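Local coordinates for surface presentation of antigens protein SpaK (Salmonella typhimurium, PDB 2FM8) that acts as a type III secretion chaperone, storing effectors such as SipA and SopE in the bacterial cytoplasm in a secretion-competent state for delivery to host cells, at residues I43-S46 with D51-I54; A102-D107 with E113-A118. One frame throughout, in Å; residues are numbered along the deposited sequence.

Contact 1 (I43-S46 with D51-I54); sequences ICIS and DVWI
S46 and W53 face each other as a hydrogen-bonded pair of an antiparallel beta hairpin whose segments run at 175° with their axes 4.8 Å apart. Both bonds of the pair are nearly straight: S46 N gives its hydrogen to W53 O at 2.9 Å, and W53 N returns one to S46 O at 2.7 Å. One step along, I45 and I54 form the non-hydrogen-bonded pair, where I45 CA makes a CA-H...O contact with W53 O at 3.3 Å.

Alternation along each strand sorts the side chains between the two faces of the sheet. I43, I45, V52 and I54 share one face. The tightest touch there is I43 CG2 against I54 CG2 at 3.6 Å, the two side chains running alongside each other in the same direction. I45 CG2 reaches V52 CG1 more loosely, at 4.4 Å. S46 and W53 occupy the reverse face, and the indole swings away from segment 43-46.

The isoleucine face is covered by L119, F122 and L126 of helix 112-132 and by I6 and V10 of helix 6-17. On the other face C44 and W53 meet apolar side chains of another protein's chain, and W53 also touches K101 and L103 of strand 97-103 and G86 of the second subunit.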
ATOM      1  N   ILE A  43       0.121   3.295  24.772  1.00 30.39           N
ATOM      2  CA  ILE A  43       1.492   3.056  24.356  1.00 30.79           C
ATOM      3  C   ILE A  43       2.026   1.766  25.016  1.00 31.43           C
ATOM      4  O   ILE A  43       1.943   1.593  26.251  1.00 31.27           O
ATOM      5  CB  ILE A  43       2.355   4.255  24.710  1.00 30.34           C
ATOM      6  CG1 ILE A  43       1.820   5.494  23.985  1.00 30.13           C
ATOM      7  CG2 ILE A  43       3.854   3.966  24.425  1.00 29.45           C
ATOM      8  CD1 ILE A  43       2.532   6.811  24.332  1.00 30.08           C
ATOM      9  N   CYS A  44       2.543   0.863  24.183  1.00 31.65           N
ATOM     10  CA  CYS A  44       3.147  -0.380  24.627  1.00 32.31           C
ATOM     11  C   CYS A  44       4.652  -0.287  24.496  1.00 32.31           C
ATOM     12  O   CYS A  44       5.182   0.266  23.531  1.00 30.56           O
ATOM     13  CB  CYS A  44       2.640  -1.574  23.831  1.00 32.64           C
ATOM     14  SG  CYS A  44       0.844  -1.783  23.854  1.00 36.98           S
ATOM     15  N   ILE A  45       5.332  -0.831  25.500  1.00 32.83           N
ATOM     16  CA  ILE A  45       6.773  -0.916  25.511  1.00 34.14           C
ATOM     17  C   ILE A  45       7.176  -2.365  25.708  1.00 34.96           C
ATOM     18  O   ILE A  45       6.721  -3.022  26.651  1.00 34.88           O
ATOM     19  CB  ILE A  45       7.397  -0.071  26.610  1.00 34.12           C
ATOM     20  CG1 ILE A  45       6.867   1.368  26.521  1.00 35.07           C
ATOM     21  CG2 ILE A  45       8.937  -0.135  26.478  1.00 33.46           C
ATOM     22  CD1 ILE A  45       6.754   2.055  27.784  1.00 37.08           C
ATOM     23  N   SER A  46       8.024  -2.867  24.824  1.00 36.35           N
ATOM     24  CA  SER A  46       8.501  -4.230  24.977  1.00 37.98           C
ATOM     25  C   SER A  46       9.903  -4.488  24.480  1.00 38.30           C
ATOM     26  O   SER A  46      10.374  -3.829  23.563  1.00 36.78           O
ATOM     27  CB  SER A  46       7.577  -5.196  24.265  1.00 38.70           C
ATOM     28  OG  SER A  46       7.721  -6.429  24.937  1.00 43.45           O
ATOM     29  N   ASP A  51      15.910  -6.066  21.364  1.00 41.72           N
ATOM     30  CA  ASP A  51      15.419  -4.848  20.730  1.00 40.29           C
ATOM     31  C   ASP A  51      14.345  -4.267  21.647  1.00 38.61           C
ATOM     32  O   ASP A  51      13.466  -4.987  22.091  1.00 37.97           O
ATOM     33  CB  ASP A  51      14.764  -5.146  19.385  1.00 40.16           C
ATOM     34  CG  ASP A  51      15.734  -5.689  18.341  1.00 41.07           C
ATOM     35  OD1 ASP A  51      16.840  -5.152  18.208  1.00 40.14           O
ATOM     36  OD2 ASP A  51      15.359  -6.635  17.623  1.00 40.60           O
ATOM     37  N   VAL A  52      14.420  -2.973  21.918  1.00 36.77           N
ATOM     38  CA  VAL A  52      13.339  -2.286  22.603  1.00 36.08           C
ATOM     39  C   VAL A  52      12.383  -1.621  21.601  1.00 34.45           C
ATOM     40  O   VAL A  52      12.791  -0.797  20.790  1.00 33.89           O
ATOM     41  CB  VAL A  52      13.863  -1.269  23.597  1.00 36.16           C
ATOM     42  CG1 VAL A  52      12.706  -0.533  24.251  1.00 37.11           C
ATOM     43  CG2 VAL A  52      14.691  -1.991  24.666  1.00 38.15           C
ATOM     44  N   TRP A  53      11.115  -2.005  21.675  1.00 32.61           N
ATOM     45  CA  TRP A  53      10.078  -1.440  20.845  1.00 32.54           C
ATOM     46  C   TRP A  53       9.059  -0.606  21.635  1.00 31.77           C
ATOM     47  O   TRP A  53       8.590  -1.006  22.707  1.00 29.94           O
ATOM     48  CB  TRP A  53       9.312  -2.566  20.157  1.00 32.33           C
ATOM     49  CG  TRP A  53      10.052  -3.309  19.096  1.00 32.23           C
ATOM     50  CD1 TRP A  53      10.806  -4.412  19.270  1.00 31.85           C
ATOM     51  CD2 TRP A  53      10.056  -3.034  17.685  1.00 32.24           C
ATOM     52  NE1 TRP A  53      11.296  -4.842  18.085  1.00 30.93           N
ATOM     53  CE2 TRP A  53      10.849  -4.018  17.083  1.00 32.26           C
ATOM     54  CE3 TRP A  53       9.461  -2.058  16.879  1.00 31.55           C
ATOM     55  CZ2 TRP A  53      11.081  -4.057  15.701  1.00 32.80           C
ATOM     56  CZ3 TRP A  53       9.695  -2.088  15.499  1.00 31.61           C
ATOM     57  CH2 TRP A  53      10.490  -3.078  14.926  1.00 32.45           C
ATOM     58  N   ILE A  54       8.692   0.540  21.072  1.00 31.38           N
ATOM     59  CA  ILE A  54       7.550   1.324  21.561  1.00 31.12           C
ATOM     60  C   ILE A  54       6.528   1.289  20.439  1.00 31.17           C
ATOM     61  O   ILE A  54       6.886   1.523  19.273  1.00 31.42           O
ATOM     62  CB  ILE A  54       7.953   2.787  21.861  1.00 30.28           C
ATOM     63  CG1 ILE A  54       9.048   2.855  22.922  1.00 30.12           C
ATOM     64  CG2 ILE A  54       6.747   3.639  22.325  1.00 30.70           C
ATOM     65  CD1 ILE A  54       9.736   4.244  22.951  1.00 31.76           C
TER

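Contact 2 (A102-D107 with E113-A118); sequences ALVHPD and EKFSTA
V104 and F115 meet methyl to ring edge: V104 CG2 lies near the plane of the phenyl ring, 4.4 Å from F115 CE1, and thus approaches the rim of the ring instead of lying over a face. The geometry illustrates how a valine near the end of strand 97-103 can be matched to an aromatic ring on a helix. The CA-CB bond of V104 points to the helix, whereas that of F115 runs alongside the partner segment, and the ring's far end brings it nearer. With chi1 at -164°, F115 CG stands roughly opposite the backbone N, carrying the ring into the interior, where L9 and V10 of helix 6-17 and I54 of strand 51-57 also touch it.

This is a strand-to-helix connection in the alpha+beta fold of a class IB secretion chaperone: from strand 97-103 of the antiparallel sheet the chain runs through a 3-10 segment beginning at P106 into helix 112-132, which packs back against the sheet.

Nearer the surface, K114 draws the aliphatic part of its chain past a backbone carbonyl. D107 O lies 3.5 Å from K114 CD and 3.7 Å from K114 CG. A bend at chi2 (-77°) folds the chain around that oxygen. The charged ends do not meet, K114 NZ being 6.1 Å from D107 OD2, so any attraction is probably long-range; the ammonium instead has a cation-pi partner in F108. Within segment 102-107, D107 N donates to H105 ND1 at 3.0 Å, and D107 N lies 6° out of the imidazole plane.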
ATOM      1  N   ALA A 102       8.233   2.177  16.981  1.00 29.97           N
ATOM      2  CA  ALA A 102       9.590   2.687  17.045  1.00 29.94           C
ATOM      3  C   ALA A 102      10.513   1.579  17.555  1.00 30.19           C
ATOM      4  O   ALA A 102      10.308   1.051  18.664  1.00 30.63           O
ATOM      5  CB  ALA A 102       9.642   3.870  17.979  1.00 29.90           C
ATOM      6  N   LEU A 103      11.477   1.189  16.733  1.00 29.24           N
ATOM      7  CA  LEU A 103      12.566   0.358  17.178  1.00 29.54           C
ATOM      8  C   LEU A 103      13.558   1.333  17.751  1.00 29.05           C
ATOM      9  O   LEU A 103      14.238   2.025  17.030  1.00 28.22           O
ATOM     10  CB  LEU A 103      13.184  -0.423  16.003  1.00 30.03           C
ATOM     11  CG  LEU A 103      14.429  -1.261  16.309  1.00 30.15           C
ATOM     12  CD1 LEU A 103      14.114  -2.278  17.362  1.00 31.27           C
ATOM     13  CD2 LEU A 103      14.943  -1.935  15.061  1.00 30.72           C
ATOM     14  N   VAL A 104      13.628   1.399  19.068  1.00 29.62           N
ATOM     15  CA  VAL A 104      14.390   2.445  19.735  1.00 30.11           C
ATOM     16  C   VAL A 104      15.909   2.274  19.564  1.00 30.46           C
ATOM     17  O   VAL A 104      16.454   1.196  19.812  1.00 29.87           O
ATOM     18  CB  VAL A 104      14.099   2.484  21.225  1.00 29.89           C
ATOM     19  CG1 VAL A 104      14.818   3.656  21.869  1.00 29.53           C
ATOM     20  CG2 VAL A 104      12.586   2.574  21.488  1.00 31.82           C
ATOM     21  N   HIS A 105      16.581   3.361  19.197  1.00 30.78           N
ATOM     22  CA  HIS A 105      18.019   3.337  19.053  1.00 31.47           C
ATOM     23  C   HIS A 105      18.641   3.210  20.457  1.00 31.87           C
ATOM     24  O   HIS A 105      18.163   3.844  21.375  1.00 31.89           O
ATOM     25  CB  HIS A 105      18.493   4.610  18.347  1.00 31.97           C
ATOM     26  CG  HIS A 105      19.933   4.562  17.923  1.00 31.81           C
ATOM     27  ND1 HIS A 105      20.973   4.600  18.825  1.00 33.54           N
ATOM     28  CD2 HIS A 105      20.500   4.446  16.698  1.00 32.03           C
ATOM     29  CE1 HIS A 105      22.123   4.527  18.170  1.00 34.43           C
ATOM     30  NE2 HIS A 105      21.863   4.429  16.879  1.00 31.53           N
ATOM     31  N   PRO A 106      19.682   2.366  20.633  1.00 32.38           N
ATOM     32  CA  PRO A 106      20.329   2.231  21.953  1.00 32.79           C
ATOM     33  C   PRO A 106      20.853   3.521  22.612  1.00 32.80           C
ATOM     34  O   PRO A 106      20.911   3.588  23.828  1.00 32.99           O
ATOM     35  CB  PRO A 106      21.477   1.244  21.692  1.00 33.02           C
ATOM     36  CG  PRO A 106      21.102   0.531  20.470  1.00 33.30           C
ATOM     37  CD  PRO A 106      20.281   1.461  19.642  1.00 32.67           C
ATOM     38  N   ASP A 107      21.219   4.532  21.824  1.00 33.39           N
ATOM     39  CA  ASP A 107      21.540   5.872  22.343  1.00 33.07           C
ATOM     40  C   ASP A 107      20.447   6.406  23.244  1.00 33.31           C
ATOM     41  O   ASP A 107      20.716   7.242  24.094  1.00 33.91           O
ATOM     42  CB  ASP A 107      21.675   6.886  21.204  1.00 33.67           C
ATOM     43  CG  ASP A 107      22.944   6.718  20.406  1.00 34.08           C
ATOM     44  OD1 ASP A 107      23.805   5.903  20.772  1.00 37.67           O
ATOM     45  OD2 ASP A 107      23.067   7.413  19.403  1.00 34.69           O
ATOM     46  N   GLU A 113      16.551   9.964  31.359  1.00 34.26           N
ATOM     47  CA  GLU A 113      16.363  11.223  30.639  1.00 35.47           C
ATOM     48  C   GLU A 113      16.303  10.974  29.136  1.00 34.68           C
ATOM     49  O   GLU A 113      15.446  11.538  28.445  1.00 35.14           O
ATOM     50  CB  GLU A 113      17.453  12.243  30.964  1.00 35.74           C
ATOM     51  CG  GLU A 113      17.312  12.832  32.361  1.00 39.02           C
ATOM     52  CD  GLU A 113      18.463  13.761  32.747  1.00 40.82           C
ATOM     53  OE1 GLU A 113      18.380  14.336  33.866  1.00 49.69           O
ATOM     54  OE2 GLU A 113      19.445  13.920  31.954  1.00 48.08           O
ATOM     55  N   LYS A 114      17.220  10.142  28.649  1.00 33.77           N
ATOM     56  CA  LYS A 114      17.264   9.744  27.254  1.00 33.24           C
ATOM     57  C   LYS A 114      15.998   8.929  26.859  1.00 32.93           C
ATOM     58  O   LYS A 114      15.390   9.190  25.811  1.00 32.60           O
ATOM     59  CB  LYS A 114      18.554   8.969  26.939  1.00 33.35           C
ATOM     60  CG  LYS A 114      19.814   9.852  26.595  1.00 33.94           C
ATOM     61  CD  LYS A 114      19.763  10.416  25.172  1.00 35.73           C
ATOM     62  CE  LYS A 114      20.981  11.340  24.793  1.00 35.94           C
ATOM     63  NZ  LYS A 114      21.057  11.665  23.286  1.00 34.29           N
ATOM     64  N   PHE A 115      15.590   7.972  27.696  1.00 31.20           N
ATOM     65  CA  PHE A 115      14.413   7.197  27.357  1.00 31.07           C
ATOM     66  C   PHE A 115      13.138   8.053  27.404  1.00 30.25           C
ATOM     67  O   PHE A 115      12.229   7.830  26.626  1.00 28.83           O
ATOM     68  CB  PHE A 115      14.281   5.934  28.209  1.00 30.41           C
ATOM     69  CG  PHE A 115      13.310   4.932  27.643  1.00 30.25           C
ATOM     70  CD1 PHE A 115      13.482   4.426  26.361  1.00 29.47           C
ATOM     71  CD2 PHE A 115      12.189   4.527  28.381  1.00 30.88           C
ATOM     72  CE1 PHE A 115      12.588   3.518  25.821  1.00 29.58           C
ATOM     73  CE2 PHE A 115      11.284   3.614  27.862  1.00 29.75           C
ATOM     74  CZ  PHE A 115      11.468   3.115  26.573  1.00 31.13           C
ATOM     75  N   SER A 116      13.098   9.018  28.323  1.00 29.96           N
ATOM     76  CA  SER A 116      12.014   9.990  28.413  1.00 29.93           C
ATOM     77  C   SER A 116      11.873  10.783  27.130  1.00 29.47           C
ATOM     78  O   SER A 116      10.777  11.034  26.698  1.00 29.13           O
ATOM     79  CB  SER A 116      12.223  10.940  29.599  1.00 29.89           C
ATOM     80  OG  SER A 116      11.068  11.728  29.866  1.00 30.86           O
ATOM     81  N   THR A 117      12.990  11.153  26.514  1.00 29.90           N
ATOM     82  CA  THR A 117      12.962  11.834  25.220  1.00 30.18           C
ATOM     83  C   THR A 117      12.271  10.973  24.163  1.00 30.49           C
ATOM     84  O   THR A 117      11.444  11.471  23.383  1.00 30.11           O
ATOM     85  CB  THR A 117      14.387  12.207  24.765  1.00 30.15           C
ATOM     86  OG1 THR A 117      14.911  13.211  25.662  1.00 31.25           O
ATOM     87  CG2 THR A 117      14.414  12.722  23.322  1.00 30.84           C
ATOM     88  N   ALA A 118      12.611   9.684  24.144  1.00 30.07           N
ATOM     89  CA  ALA A 118      11.978   8.754  23.230  1.00 29.72           C
ATOM     90  C   ALA A 118      10.481   8.593  23.519  1.00 29.63           C
ATOM     91  O   ALA A 118       9.688   8.575  22.592  1.00 27.39           O
ATOM     92  CB  ALA A 118      12.670   7.378  23.293  1.00 29.73           C
TER

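In the fold
Strand 51-57 ties the two contacts together: it pairs with 43-48 on one flank and with 97-103 on the other, and the centres of the two contacts are about 10 Å apart. I54 O lies 2.7 Å from A102 N, probably hydrogen-bonded, and I54 CD1 packs on V104 CG2 at 3.6 Å, carrying the apolar layer from one contact to the next. Contact 1 is buried and dominated by paired backbone bonds. Contact 2 grades from buried V104 and F115 to exposed D107 and K114; it has no hydrogen bond between its segments and combines apolar packing with a lysine chain lying along a backbone carbonyl. Helix 112-132 serves both, covering the isoleucines of contact 1 and supplying 113-118.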